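Local coordinates for TT1561 protein (Thermus thermophilus, PDB 1UF3), which is of unknown function but probably acts as a metal-dependent phosphoesterase of the calcineurin superfamily and binds calcium ions, at the interface of chains A and B and the interface of chains A and C. Sequence-based numbering; all coordinates share one arbitrary frame. Chains: chain A/B/C, hypothetical protein TT1561.

Contact 1: the interface of chains A and B. Residues chain A 90-91; chain B 150, 180-182, 198, 220.
A:Val90 of chain A pushes its branched side chain into a shallow pocket of chain B made by B:Asn180, B:Leu182, B:Ala198 and B:Arg220. Its CB already meets the partner, packing at 3.3 Å against the methyl CD2 of B:Leu182, tighter than ordinary van der Waals contact. Beyond CB the two methyls part. CG1, anti to the carbonyl carbon (chi1 -73°), turns to two backbone carbonyls, lying 3.4 Å from B:Asn180 O and 3.7 Å from B:Ala198 O. CG2 takes the other branch, 3.5 Å from the same B:Leu182 CD2, and points tip to tip at the guanidinium nitrogen NH2 of B:Arg220, 4.1 Å away. The valine and leucine side chains cross at about a right angle, and their contact is concentrated on the one leucine methyl CD2. Valine suits the place because branching at CB lets one short side chain meet leucine, carbonyls and arginine in different directions. An alanine here would keep the CB contact but would probably leave a gap before B:Asn180 O and B:Ala198 O and take CG2 from B:Leu182 CD2 and B:Arg220. A water lies 2.9 Å from both A:Val90 O and B:Asn180 O, linking these carbonyls across the interface. On the other side of the water, the B:Pro150 ring and A:His91 imidazole cross obliquely. A:Val90 ends helix 77-90, and the chain B residues lie in loops, among them those leading into strands 151-155, 183-186 and 221-226.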
loop_
_atom_site.group_PDB
_atom_site.type_symbol
_atom_site.label_atom_id
_atom_site.label_comp_id
_atom_site.label_asym_id
_atom_site.label_seq_id
_atom_site.Cartn_x
_atom_site.Cartn_y
_atom_site.Cartn_z
ATOM N N VAL A 90 -16.857 -2.662 -18.688
ATOM C CA VAL A 90 -16.619 -1.901 -17.483
ATOM C C VAL A 90 -15.667 -2.535 -16.477
ATOM O O VAL A 90 -15.328 -1.902 -15.483
ATOM C CB VAL A 90 -17.955 -1.537 -16.790
ATOM C CG1 VAL A 90 -18.664 -0.452 -17.609
ATOM C CG2 VAL A 90 -18.843 -2.769 -16.685
ATOM N N HIS A 91 -15.280 -3.794 -16.703
ATOM C CA HIS A 91 -14.303 -4.446 -15.840
ATOM C C HIS A 91 -13.284 -4.926 -16.835
ATOM O O HIS A 91 -13.176 -6.138 -17.099
ATOM C CB HIS A 91 -14.907 -5.627 -15.091
ATOM C CG HIS A 91 -15.626 -5.236 -13.843
ATOM N ND1 HIS A 91 -14.975 -5.007 -12.647
ATOM C CD2 HIS A 91 -16.941 -5.011 -13.607
ATOM C CE1 HIS A 91 -15.860 -4.662 -11.729
ATOM N NE2 HIS A 91 -17.059 -4.656 -12.286
ATOM N N PRO B 150 -11.430 -0.846 -13.664
ATOM C CA PRO B 150 -12.759 -0.305 -13.996
ATOM C C PRO B 150 -12.609 1.185 -13.628
ATOM O O PRO B 150 -11.969 1.502 -12.634
ATOM C CB PRO B 150 -13.686 -1.041 -13.041
ATOM C CG PRO B 150 -12.775 -1.332 -11.828
ATOM C CD PRO B 150 -11.478 -1.749 -12.503
ATOM N N ASN B 180 -15.759 3.518 -21.641
ATOM C CA ASN B 180 -16.641 2.665 -20.865
ATOM C C ASN B 180 -16.450 2.752 -19.354
ATOM O O ASN B 180 -16.301 1.734 -18.675
ATOM C CB ASN B 180 -16.466 1.208 -21.314
ATOM C CG ASN B 180 -17.023 0.965 -22.690
ATOM O OD1 ASN B 180 -18.200 1.191 -22.922
ATOM N ND2 ASN B 180 -16.188 0.508 -23.611
ATOM N N PRO B 181 -16.441 3.970 -18.792
ATOM C CA PRO B 181 -16.273 4.017 -17.341
ATOM C C PRO B 181 -17.480 3.322 -16.715
ATOM O O PRO B 181 -18.584 3.363 -17.276
ATOM C CB PRO B 181 -16.261 5.515 -17.036
ATOM C CG PRO B 181 -17.104 6.101 -18.206
ATOM C CD PRO B 181 -16.576 5.320 -19.368
ATOM N N LEU B 182 -17.276 2.695 -15.562
ATOM C CA LEU B 182 -18.362 2.009 -14.885
ATOM C C LEU B 182 -19.357 3.062 -14.346
ATOM O O LEU B 182 -20.580 2.887 -14.443
ATOM C CB LEU B 182 -17.800 1.174 -13.733
ATOM C CG LEU B 182 -18.705 0.211 -12.949
ATOM C CD1 LEU B 182 -19.726 0.962 -12.115
ATOM C CD2 LEU B 182 -19.387 -0.718 -13.911
ATOM N N ALA B 198 -23.080 0.984 -21.479
ATOM C CA ALA B 198 -22.731 0.196 -20.292
ATOM C C ALA B 198 -22.368 1.049 -19.072
ATOM O O ALA B 198 -22.163 0.533 -17.977
ATOM C CB ALA B 198 -21.563 -0.761 -20.638
ATOM N N ARG B 220 -26.027 -0.141 -8.531
ATOM C CA ARG B 220 -26.218 0.914 -9.526
ATOM C C ARG B 220 -27.537 1.639 -9.210
ATOM O O ARG B 220 -28.310 1.995 -10.091
ATOM C CB ARG B 220 -26.234 0.340 -10.950
ATOM C CG ARG B 220 -24.854 -0.113 -11.464
ATOM C CD ARG B 220 -24.934 -0.546 -12.937
ATOM N NE ARG B 220 -23.645 -0.904 -13.553
ATOM C CZ ARG B 220 -22.909 -1.968 -13.226
ATOM N NH1 ARG B 220 -23.311 -2.800 -12.269
ATOM N NH2 ARG B 220 -21.791 -2.231 -13.893
HETATM O O HOH W 1 -14.881 0.857 -16.323
#

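Contact 2: the interface of chains A and B. Residues chain A 1-2, 63, 65, 93; chain B 106-107, 148-149.
This is a polar, arginine-centred patch between two copies of the protein, in which A:Arg2 clasps B:Asp148 and B:Tyr149; it helps to join chains A and B in the deposited assembly, which may not be the biological one. The arginine chain runs extended from CG to NE and slides antiparallel past both partners. Its guanidinium grips one carbonyl side-on: NE lies 3.1 Å and NH2 3.0 Å from B:Asp148 O, in plane at the guanidinium edge. NE also forms a salt bridge with the carboxylate oxygen OD2 of B:Asp148 at 2.9 Å, but as a hydrogen bond it is weak, with only 121° at the hydrogen; the two planes are 53° apart. Arginine suits the place because its flat face serves too, nearly parallel to the B:Tyr149 ring (8°), with NE 4.3 Å from the ring centroid in a cation-pi contact. The phenol OH of B:Tyr149 accepts a straight bond from A:Arg2 N (3.0 Å) and another from the poorly ordered A:Met1 N (3.1 Å). Water joins NH2 to B:Pro107 O, and the rigid proline ring, after a cis peptide bond, packs its CG near the guanidinium. Chain A contributes its N-terminal segment before strand 7-12 and the loops entering strands 66-69 and 94-96; chain B, those entering strands 108-113 and 151-155.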
loop_
_atom_site.group_PDB
_atom_site.type_symbol
_atom_site.label_atom_id
_atom_site.label_comp_id
_atom_site.label_asym_id
_atom_site.label_seq_id
_atom_site.Cartn_x
_atom_site.Cartn_y
_atom_site.Cartn_z
HETATM N N MSE A 1 -1.375 0.796 -9.556
HETATM C CA MSE A 1 -1.630 0.054 -8.288
HETATM C C MSE A 1 -1.288 -1.433 -8.357
HETATM O O MSE A 1 -0.824 -1.994 -7.374
HETATM C CB MSE A 1 -3.094 0.198 -7.851
HETATM C CG MSE A 1 -3.384 1.451 -7.044
HETATM SE SE MSE A 1 -2.515 1.570 -5.296
HETATM C CE MSE A 1 -4.093 1.509 -4.160
ATOM N N ARG A 2 -1.504 -2.067 -9.508
ATOM C CA ARG A 2 -1.220 -3.504 -9.626
ATOM C C ARG A 2 0.262 -3.814 -9.801
ATOM O O ARG A 2 0.972 -3.088 -10.510
ATOM C CB ARG A 2 -1.980 -4.125 -10.811
ATOM C CG ARG A 2 -3.520 -4.016 -10.762
ATOM C CD ARG A 2 -4.129 -4.929 -11.858
ATOM N NE ARG A 2 -5.515 -4.608 -12.176
ATOM C CZ ARG A 2 -6.529 -4.784 -11.341
ATOM N NH1 ARG A 2 -6.317 -5.285 -10.141
ATOM N NH2 ARG A 2 -7.756 -4.449 -11.707
ATOM N N HIS A 63 -11.915 -8.267 -8.843
ATOM C CA HIS A 63 -11.120 -7.056 -9.084
ATOM C C HIS A 63 -9.652 -7.441 -9.262
ATOM O O HIS A 63 -8.783 -6.865 -8.612
ATOM C CB HIS A 63 -11.222 -6.061 -7.921
ATOM C CG HIS A 63 -12.486 -5.265 -7.920
ATOM N ND1 HIS A 63 -13.630 -5.682 -7.272
ATOM C CD2 HIS A 63 -12.801 -4.098 -8.529
ATOM C CE1 HIS A 63 -14.596 -4.806 -7.484
ATOM N NE2 HIS A 63 -14.119 -3.836 -8.244
ATOM N N PRO A 65 -6.712 -9.195 -12.454
ATOM C CA PRO A 65 -6.583 -9.590 -13.857
ATOM C C PRO A 65 -7.189 -10.993 -13.922
ATOM O O PRO A 65 -6.938 -11.804 -13.029
ATOM C CB PRO A 65 -5.074 -9.606 -14.070
ATOM C CG PRO A 65 -4.629 -8.456 -13.210
ATOM C CD PRO A 65 -5.438 -8.664 -11.930
ATOM N N GLU A 93 -10.291 -5.491 -16.660
ATOM C CA GLU A 93 -9.242 -6.365 -16.163
ATOM C C GLU A 93 -9.615 -7.828 -16.455
ATOM O O GLU A 93 -8.781 -8.718 -16.309
ATOM C CB GLU A 93 -9.015 -6.184 -14.662
ATOM C CG GLU A 93 -10.151 -6.638 -13.747
ATOM C CD GLU A 93 -11.325 -5.663 -13.735
ATOM O OE1 GLU A 93 -12.111 -5.703 -12.776
ATOM O OE2 GLU A 93 -11.460 -4.860 -14.675
ATOM N N GLY B 106 -10.274 -1.037 -4.641
ATOM C CA GLY B 106 -10.986 -1.866 -5.598
ATOM C C GLY B 106 -9.990 -2.797 -6.289
ATOM O O GLY B 106 -10.007 -3.987 -6.060
ATOM N N PRO B 107 -9.064 -2.269 -7.097
ATOM C CA PRO B 107 -8.864 -0.851 -7.417
ATOM C C PRO B 107 -9.745 -0.244 -8.511
ATOM O O PRO B 107 -10.052 -0.898 -9.509
ATOM C CB PRO B 107 -7.387 -0.803 -7.824
ATOM C CG PRO B 107 -7.197 -2.103 -8.491
ATOM C CD PRO B 107 -7.922 -3.075 -7.570
ATOM N N ASP B 148 -6.289 -1.961 -17.465
ATOM C CA ASP B 148 -6.922 -2.969 -16.630
ATOM C C ASP B 148 -7.534 -2.518 -15.323
ATOM O O ASP B 148 -7.255 -3.087 -14.283
ATOM C CB ASP B 148 -5.918 -4.094 -16.353
ATOM C CG ASP B 148 -4.677 -3.594 -15.635
ATOM O OD1 ASP B 148 -4.184 -2.500 -16.009
ATOM O OD2 ASP B 148 -4.195 -4.288 -14.708
ATOM N N TYR B 149 -8.360 -1.481 -15.373
ATOM C CA TYR B 149 -9.050 -1.034 -14.173
ATOM C C TYR B 149 -10.448 -0.520 -14.508
ATOM O O TYR B 149 -10.662 0.129 -15.542
ATOM C CB TYR B 149 -8.314 0.107 -13.465
ATOM C CG TYR B 149 -6.875 -0.160 -13.068
ATOM C CD1 TYR B 149 -5.823 0.049 -13.964
ATOM C CD2 TYR B 149 -6.571 -0.556 -11.773
ATOM C CE1 TYR B 149 -4.476 -0.124 -13.558
ATOM C CE2 TYR B 149 -5.250 -0.741 -11.357
ATOM C CZ TYR B 149 -4.213 -0.523 -12.252
ATOM O OH TYR B 149 -2.942 -0.720 -11.803
HETATM O O HOH W 2 -10.226 -3.747 -10.213
#

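Contact 3: the interface of chains A and C. Residues chain A 138, 141-142; chain C 95, 100-101.
The backbones of A:Tyr138 and A:Ala142 are helical, in helix 133-140 and the 3-10 turn 141-145, whereas those of C:Arg95 and C:Phe101 are extended, in strands 94-96 and 101-104, so helical backbone of chain A meets extended backbone of chain C. C:Arg95 carries the contact. Its CG stands anti to the backbone N (chi1 -178°) and the chain then bends at chi2, which brings the guanidinium against chain A. The planar group is held between two aliphatic carbons: C:Thr100 CG2 covers one face and A:Lys141 CE the other, each offset toward the rim. Lysine suits that second place because its extended chain lays methylene carbon on the guanidinium while NZ stays 4.2 Å from C:Arg95 NH1, without charged contact; the two nearby positive charges would probably repel each other somewhat. Around the edge, in plane, sits the A:Ala142 methyl CB, 3.5 Å from NH2 of C:Arg95, where a small side chain allows close approach. Water 3 joins NH2 (2.9 Å) and NH1 to A:Tyr138 O, and a second water bridges the carbonyls of A:Ala142 and C:Phe101, binding NH2 weakly at best. The A:Tyr138 ring stands nearly upright to the guanidinium, 80° apart, with its CE2 at the guanidinium edge, in plane. The phenol OH of A:Tyr138 lies 2.9 Å from C:Arg95 NH1, at best a weak, bent hydrogen bond, since OH sits almost straight beyond the CZ-NH1 bond.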
loop_
_atom_site.group_PDB
_atom_site.type_symbol
_atom_site.label_atom_id
_atom_site.label_comp_id
_atom_site.label_asym_id
_atom_site.label_seq_id
_atom_site.Cartn_x
_atom_site.Cartn_y
_atom_site.Cartn_z
ATOM N N TYR A 138 -3.885 -21.947 -36.348
ATOM C CA TYR A 138 -4.046 -20.694 -37.063
ATOM C C TYR A 138 -4.276 -19.542 -36.069
ATOM O O TYR A 138 -3.801 -18.434 -36.292
ATOM C CB TYR A 138 -5.215 -20.781 -38.061
ATOM C CG TYR A 138 -5.306 -19.584 -38.998
ATOM C CD1 TYR A 138 -4.523 -19.515 -40.148
ATOM C CD2 TYR A 138 -6.154 -18.501 -38.709
ATOM C CE1 TYR A 138 -4.571 -18.411 -40.994
ATOM C CE2 TYR A 138 -6.208 -17.380 -39.555
ATOM C CZ TYR A 138 -5.417 -17.346 -40.690
ATOM O OH TYR A 138 -5.469 -16.266 -41.548
ATOM N N LYS A 141 -0.790 -18.685 -34.335
ATOM C CA LYS A 141 0.330 -18.176 -35.106
ATOM C C LYS A 141 0.413 -16.645 -35.075
ATOM O O LYS A 141 1.473 -16.084 -35.345
ATOM C CB LYS A 141 0.284 -18.658 -36.562
ATOM C CG LYS A 141 -0.747 -17.967 -37.423
ATOM C CD LYS A 141 -0.466 -18.208 -38.885
ATOM C CE LYS A 141 -1.508 -17.522 -39.759
ATOM N NZ LYS A 141 -1.176 -17.602 -41.208
ATOM N N ALA A 142 -0.695 -15.975 -34.755
ATOM C CA ALA A 142 -0.695 -14.504 -34.683
ATOM C C ALA A 142 0.294 -14.016 -33.634
ATOM O O ALA A 142 0.806 -12.927 -33.731
ATOM C CB ALA A 142 -2.090 -13.988 -34.322
ATOM N N ARG C 95 -1.654 -12.621 -45.731
ATOM C CA ARG C 95 -2.293 -12.630 -44.435
ATOM C C ARG C 95 -3.714 -12.113 -44.358
ATOM O O ARG C 95 -4.008 -10.933 -44.629
ATOM C CB ARG C 95 -1.424 -11.872 -43.404
ATOM C CG ARG C 95 -1.963 -11.843 -41.933
ATOM C CD ARG C 95 -2.077 -13.265 -41.296
ATOM N NE ARG C 95 -2.125 -13.241 -39.824
ATOM C CZ ARG C 95 -2.964 -13.957 -39.063
ATOM N NH1 ARG C 95 -3.854 -14.768 -39.614
ATOM N NH2 ARG C 95 -2.900 -13.884 -37.738
ATOM N N THR C 100 -8.129 -10.293 -36.756
ATOM C CA THR C 100 -6.807 -10.419 -36.163
ATOM C C THR C 100 -5.880 -9.301 -36.647
ATOM O O THR C 100 -6.343 -8.238 -37.042
ATOM C CB THR C 100 -6.219 -11.818 -36.493
ATOM O OG1 THR C 100 -4.918 -11.962 -35.905
ATOM C CG2 THR C 100 -6.161 -12.021 -37.999
ATOM N N PHE C 101 -4.576 -9.543 -36.638
ATOM C CA PHE C 101 -3.641 -8.496 -37.044
ATOM C C PHE C 101 -2.328 -9.068 -37.556
ATOM O O PHE C 101 -2.069 -10.275 -37.433
ATOM C CB PHE C 101 -3.322 -7.618 -35.833
ATOM C CG PHE C 101 -2.438 -8.299 -34.816
ATOM C CD1 PHE C 101 -1.054 -8.156 -34.872
ATOM C CD2 PHE C 101 -2.981 -9.185 -33.888
ATOM C CE1 PHE C 101 -0.232 -8.885 -34.040
ATOM C CE2 PHE C 101 -2.167 -9.917 -33.052
ATOM C CZ PHE C 101 -0.790 -9.769 -33.128
HETATM O O HOH W 3 -4.769 -15.792 -36.689
HETATM O O HOH W 4 -0.528 -11.882 -36.210
#

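Contacts 1 and 2 are neighbouring patches of one A-B interface, their C-alpha centres about 13 Å apart. They share no residue, but one run of chain B joins them, B:Asp148 and B:Tyr149 in contact 2 and the next residue, B:Pro150, in contact 1; a hydrophobic, water-bridged patch thus adjoins a charged one. Contact 3 lies about 30 Å from contact 1 and 29 Å from contact 2, on a different surface of chain A. It belongs to a two-fold interface and so recurs with chains exchanged, whereas the A-B interface is not an exact two-fold. Each chain can therefore touch different neighbours at once, which would help connect the eight copies of the deposited assembly.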